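Side-chain contacts in thioesterase domain-containing protein (Pyrococcus horikoshii, PDB 1IXL), which is of unknown function but has a hot-dog fold and probably belongs among the thioesterases that hydrolyse acyl-CoA: residues Arg7-Lys10 with Leu11-Arg14; Lys39-Glu42 with Lys43-His47. All blocks are in the same frame, centred on the assembly; numbering follows the deposited sequence.

Contact 1 (Arg7-Lys10 with Leu11-Arg14); sequences RTHK and LTSR
A type I beta turn from His9 to Thr12 folds this N-terminal loop back on itself, and its two ends meet at the carbonyl oxygen of His9, which accepts two hydrogen bonds from Thr12, the side-chain one short and the backbone one weak. The hydroxyl bond, Thr12 OG1 to His9 O, measures 2.7 Å, with OG1 standing 37° above the carbonyl plane. The backbone bond of the turn, Thr12 N to His9 O, is long at 3.4 Å. A chi1 of -55° swings the Thr12 hydroxyl to the side of its own N-H, and the two donors reach the same oxygen; the shorter hydroxyl bond is likely to supplement the weak backbone one. Thr12 OG1 also rests 3.5 Å from His9 CB. The imidazole is held in its rotation by His9 ND1, which donates in the ring plane to Thr8 OG1 at 2.9 Å, and Thr8 OG1 is itself bonded to Pro66 O. Beyond the turn, Arg14 NH2 approaches Lys10 O only loosely, at 4.0 Å, while its NH1 is hydrogen-bonded to Tyr57 OH and Gly18 O. The loop lies along helix 48-63, with Thr8 on Leu61, His9 on Tyr57 and Met60, and Thr12 on Tyr57, and Arg14 carries the contact across to Lys19 and Pro20 of strand 19-24.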
loop_
_atom_site.group_PDB
_atom_site.type_symbol
_atom_site.label_atom_id
_atom_site.label_comp_id
_atom_site.label_asym_id
_atom_site.label_seq_id
_atom_site.Cartn_x
_atom_site.Cartn_y
_atom_site.Cartn_z
ATOM N N ARG A 7 -1.303 -4.927 -13.249
ATOM C CA ARG A 7 -1.325 -6.349 -13.598
ATOM C C ARG A 7 -1.668 -7.312 -12.457
ATOM O O ARG A 7 -1.656 -8.524 -12.645
ATOM C CB ARG A 7 0.028 -6.745 -14.186
ATOM C CG ARG A 7 0.425 -5.974 -15.438
ATOM C CD ARG A 7 1.827 -6.379 -15.832
ATOM N NE ARG A 7 1.902 -7.793 -16.199
ATOM C CZ ARG A 7 2.999 -8.537 -16.078
ATOM N NH1 ARG A 7 4.115 -8.002 -15.592
ATOM N NH2 ARG A 7 2.982 -9.814 -16.439
ATOM N N THR A 8 -1.986 -6.778 -11.282
ATOM C CA THR A 8 -2.305 -7.619 -10.132
ATOM C C THR A 8 -3.208 -6.875 -9.166
ATOM O O THR A 8 -3.288 -5.650 -9.225
ATOM C CB THR A 8 -1.014 -8.024 -9.358
ATOM O OG1 THR A 8 -1.354 -8.946 -8.309
ATOM C CG2 THR A 8 -0.351 -6.781 -8.724
ATOM N N HIS A 9 -3.880 -7.622 -8.283
ATOM C CA HIS A 9 -4.745 -7.035 -7.271
ATOM C C HIS A 9 -5.759 -6.086 -7.904
ATOM O O HIS A 9 -6.084 -5.052 -7.321
ATOM C CB HIS A 9 -3.890 -6.256 -6.253
ATOM C CG HIS A 9 -3.158 -7.122 -5.270
ATOM N ND1 HIS A 9 -2.262 -8.103 -5.655
ATOM C CD2 HIS A 9 -3.223 -7.186 -3.918
ATOM C CE1 HIS A 9 -1.815 -8.737 -4.585
ATOM N NE2 HIS A 9 -2.382 -8.201 -3.517
ATOM N N LYS A 10 -6.283 -6.462 -9.068
ATOM C CA LYS A 10 -7.214 -5.613 -9.816
ATOM C C LYS A 10 -8.577 -5.295 -9.218
ATOM O O LYS A 10 -9.153 -4.254 -9.520
ATOM C CB LYS A 10 -7.424 -6.193 -11.227
ATOM C CG LYS A 10 -6.181 -6.257 -12.079
ATOM C CD LYS A 10 -6.470 -7.055 -13.356
ATOM C CE LYS A 10 -5.278 -7.116 -14.275
ATOM N NZ LYS A 10 -5.560 -7.986 -15.471
ATOM N N LEU A 11 -9.108 -6.169 -8.374
ATOM C CA LEU A 11 -10.426 -5.921 -7.815
ATOM C C LEU A 11 -10.406 -5.301 -6.421
ATOM O O LEU A 11 -11.433 -5.195 -5.770
ATOM C CB LEU A 11 -11.213 -7.230 -7.793
ATOM C CG LEU A 11 -11.312 -7.978 -9.138
ATOM C CD1 LEU A 11 -12.194 -9.214 -8.958
ATOM C CD2 LEU A 11 -11.905 -7.053 -10.219
ATOM N N THR A 12 -9.226 -4.883 -5.980
ATOM C CA THR A 12 -9.065 -4.272 -4.669
ATOM C C THR A 12 -10.006 -3.074 -4.538
ATOM O O THR A 12 -10.083 -2.240 -5.432
ATOM C CB THR A 12 -7.605 -3.823 -4.470
ATOM O OG1 THR A 12 -6.744 -4.947 -4.686
ATOM C CG2 THR A 12 -7.389 -3.294 -3.079
ATOM N N SER A 13 -10.713 -3.016 -3.412
ATOM C CA SER A 13 -11.672 -1.964 -3.116
ATOM C C SER A 13 -11.084 -0.558 -3.150
ATOM O O SER A 13 -10.164 -0.237 -2.411
ATOM C CB SER A 13 -12.316 -2.215 -1.743
ATOM O OG SER A 13 -13.180 -1.146 -1.408
ATOM N N ARG A 14 -11.632 0.279 -4.021
ATOM C CA ARG A 14 -11.172 1.649 -4.156
ATOM C C ARG A 14 -11.613 2.462 -2.946
ATOM O O ARG A 14 -11.023 3.487 -2.624
ATOM C CB ARG A 14 -11.745 2.261 -5.442
ATOM C CG ARG A 14 -11.249 1.578 -6.710
ATOM C CD ARG A 14 -9.908 2.129 -7.150
ATOM N NE ARG A 14 -9.258 1.260 -8.129
ATOM C CZ ARG A 14 -8.476 0.230 -7.812
ATOM N NH1 ARG A 14 -8.222 -0.074 -6.519
ATOM N NH2 ARG A 14 -7.966 -0.513 -8.794
#

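Contact 2 (Lys39-Glu42 with Lys43-His47); sequences KVDE and KGLVH
Val40 spreads its two methyls over two residues of the returning chain. Val40 CG2 lies against Leu45 CD2 at 3.9 Å, the side chains crossing at a slant, while Val40 CG1 presses on His47 CB at 3.3 Å, a tight approach in which the side chains stand at about a right angle. Beside these apolar contacts the backbones pair: Val40 N donates to Leu45 O at 2.8 Å, nearly in line with the carbonyl bond though the N-H itself points off that line, and Lys39 is bridged to Val46. This hairpin-like loop joins strand 27-33 to helix 48-63 of the hot-dog fold, Gly44 and Val46 being backbone-bonded to Val83 and Val81. A type I beta turn from Asp41 to Gly44 reverses it, closed by Gly44 N on Asp41 O. Glycine suits the last position, because at its phi of 87° a CB would jam against the preceding carbonyl oxygen. At the first, a chi1 of 57° tucks the Asp41 carboxylate back over the N-H groups that follow. Leu45 N meets Asp41 OD2 at 3.1 Å on its syn side, tilted 33° out of plane, in a nearly straight bond; that from Lys43 N to Asp41 OD2, an Asx turn, is bent and weak. Asp41 OD1 lies against Leu45 CB at 3.5 Å. Shortening Asp41 to an alanine would probably leave Leu45 N and Lys43 N without their shared acceptor and uncover the flank of Leu45 that OD1 touches. Glu42 and Lys43 run side by side, Glu42 OE1 forming a long salt bridge of 3.6 Å with Lys43 NZ, whereas Lys39 NZ pairs with Asp36.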
loop_
_atom_site.group_PDB
_atom_site.type_symbol
_atom_site.label_atom_id
_atom_site.label_comp_id
_atom_site.label_asym_id
_atom_site.label_seq_id
_atom_site.Cartn_x
_atom_site.Cartn_y
_atom_site.Cartn_z
ATOM N N LYS A 39 -13.386 4.288 11.559
ATOM C CA LYS A 39 -13.125 4.791 12.900
ATOM C C LYS A 39 -13.156 3.726 13.991
ATOM O O LYS A 39 -13.788 2.695 13.844
ATOM C CB LYS A 39 -14.128 5.895 13.258
ATOM C CG LYS A 39 -15.522 5.393 13.579
ATOM C CD LYS A 39 -16.486 6.554 13.804
ATOM C CE LYS A 39 -17.893 6.050 14.075
ATOM N NZ LYS A 39 -18.315 5.068 13.041
ATOM N N VAL A 40 -12.464 3.984 15.094
ATOM C CA VAL A 40 -12.465 3.047 16.208
ATOM C C VAL A 40 -13.083 3.669 17.462
ATOM O O VAL A 40 -13.342 2.974 18.424
ATOM C CB VAL A 40 -11.033 2.541 16.544
ATOM C CG1 VAL A 40 -10.407 1.906 15.303
ATOM C CG2 VAL A 40 -10.170 3.673 17.076
ATOM N N ASP A 41 -13.340 4.972 17.440
ATOM C CA ASP A 41 -13.927 5.650 18.614
ATOM C C ASP A 41 -14.664 6.905 18.183
ATOM O O ASP A 41 -14.692 7.224 16.990
ATOM C CB ASP A 41 -12.831 6.000 19.631
ATOM C CG ASP A 41 -11.734 6.867 19.038
ATOM O OD1 ASP A 41 -10.564 6.690 19.442
ATOM O OD2 ASP A 41 -12.033 7.735 18.189
ATOM N N GLU A 42 -15.257 7.610 19.146
ATOM C CA GLU A 42 -16.025 8.825 18.853
ATOM C C GLU A 42 -15.169 10.018 18.467
ATOM O O GLU A 42 -15.683 11.006 17.944
ATOM C CB GLU A 42 -16.895 9.230 20.050
ATOM C CG GLU A 42 -16.713 8.396 21.302
ATOM C CD GLU A 42 -17.102 9.149 22.573
ATOM O OE1 GLU A 42 -16.288 9.974 23.058
ATOM O OE2 GLU A 42 -18.224 8.923 23.081
ATOM N N LYS A 43 -13.870 9.941 18.735
ATOM C CA LYS A 43 -12.980 11.035 18.393
ATOM C C LYS A 43 -12.586 10.991 16.922
ATOM O O LYS A 43 -11.912 11.896 16.422
ATOM C CB LYS A 43 -11.732 11.015 19.279
ATOM C CG LYS A 43 -11.977 11.442 20.726
ATOM C CD LYS A 43 -13.004 10.562 21.427
ATOM C CE LYS A 43 -13.199 10.990 22.877
ATOM N NZ LYS A 43 -13.603 12.425 22.969
ATOM N N GLY A 44 -12.999 9.929 16.237
ATOM C CA GLY A 44 -12.713 9.811 14.818
ATOM C C GLY A 44 -11.382 9.174 14.464
ATOM O O GLY A 44 -10.914 9.315 13.340
ATOM N N LEU A 45 -10.768 8.479 15.414
ATOM C CA LEU A 45 -9.492 7.840 15.154
ATOM C C LEU A 45 -9.679 6.683 14.163
ATOM O O LEU A 45 -10.510 5.804 14.370
ATOM C CB LEU A 45 -8.875 7.339 16.466
ATOM C CG LEU A 45 -7.558 6.562 16.406
ATOM C CD1 LEU A 45 -6.446 7.457 15.844
ATOM C CD2 LEU A 45 -7.195 6.079 17.813
ATOM N N VAL A 46 -8.921 6.723 13.069
ATOM C CA VAL A 46 -8.978 5.684 12.049
ATOM C C VAL A 46 -8.123 4.480 12.444
ATOM O O VAL A 46 -6.985 4.613 12.880
ATOM C CB VAL A 46 -8.497 6.224 10.681
ATOM C CG1 VAL A 46 -8.398 5.059 9.662
ATOM C CG2 VAL A 46 -9.486 7.280 10.176
ATOM N N HIS A 47 -8.682 3.292 12.292
ATOM C CA HIS A 47 -7.945 2.088 12.646
ATOM C C HIS A 47 -6.714 1.925 11.756
ATOM O O HIS A 47 -6.797 2.071 10.538
ATOM C CB HIS A 47 -8.865 0.869 12.517
ATOM C CG HIS A 47 -8.280 -0.383 13.084
ATOM N ND1 HIS A 47 -7.706 -0.437 14.333
ATOM C CD2 HIS A 47 -8.195 -1.636 12.573
ATOM C CE1 HIS A 47 -7.293 -1.672 14.569
ATOM N NE2 HIS A 47 -7.578 -2.417 13.513
#

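In the fold
Both contacts lie at the surface, and neither belongs to the hydrophobic core; each is built round a type I turn in a loop outside the regular strands. They relate to helix 48-63 in different ways: contact 1, in the loop that precedes strand 19-24, lies against the C-terminal half of the helix (Tyr57, Met60, Leu61), whereas contact 2 leads directly into it, at His47. Chemically, contact 1 depends on a neutral hydroxyl and a carbonyl, with Arg14 bonded to Tyr57 and Gly18, while contact 2 adds a carboxylate, a long salt bridge and valine-leucine packing. The centres of contact 1 and contact 2 are about 26 Å apart, and the nearest atoms of contact 1 and contact 2 about 13 Å.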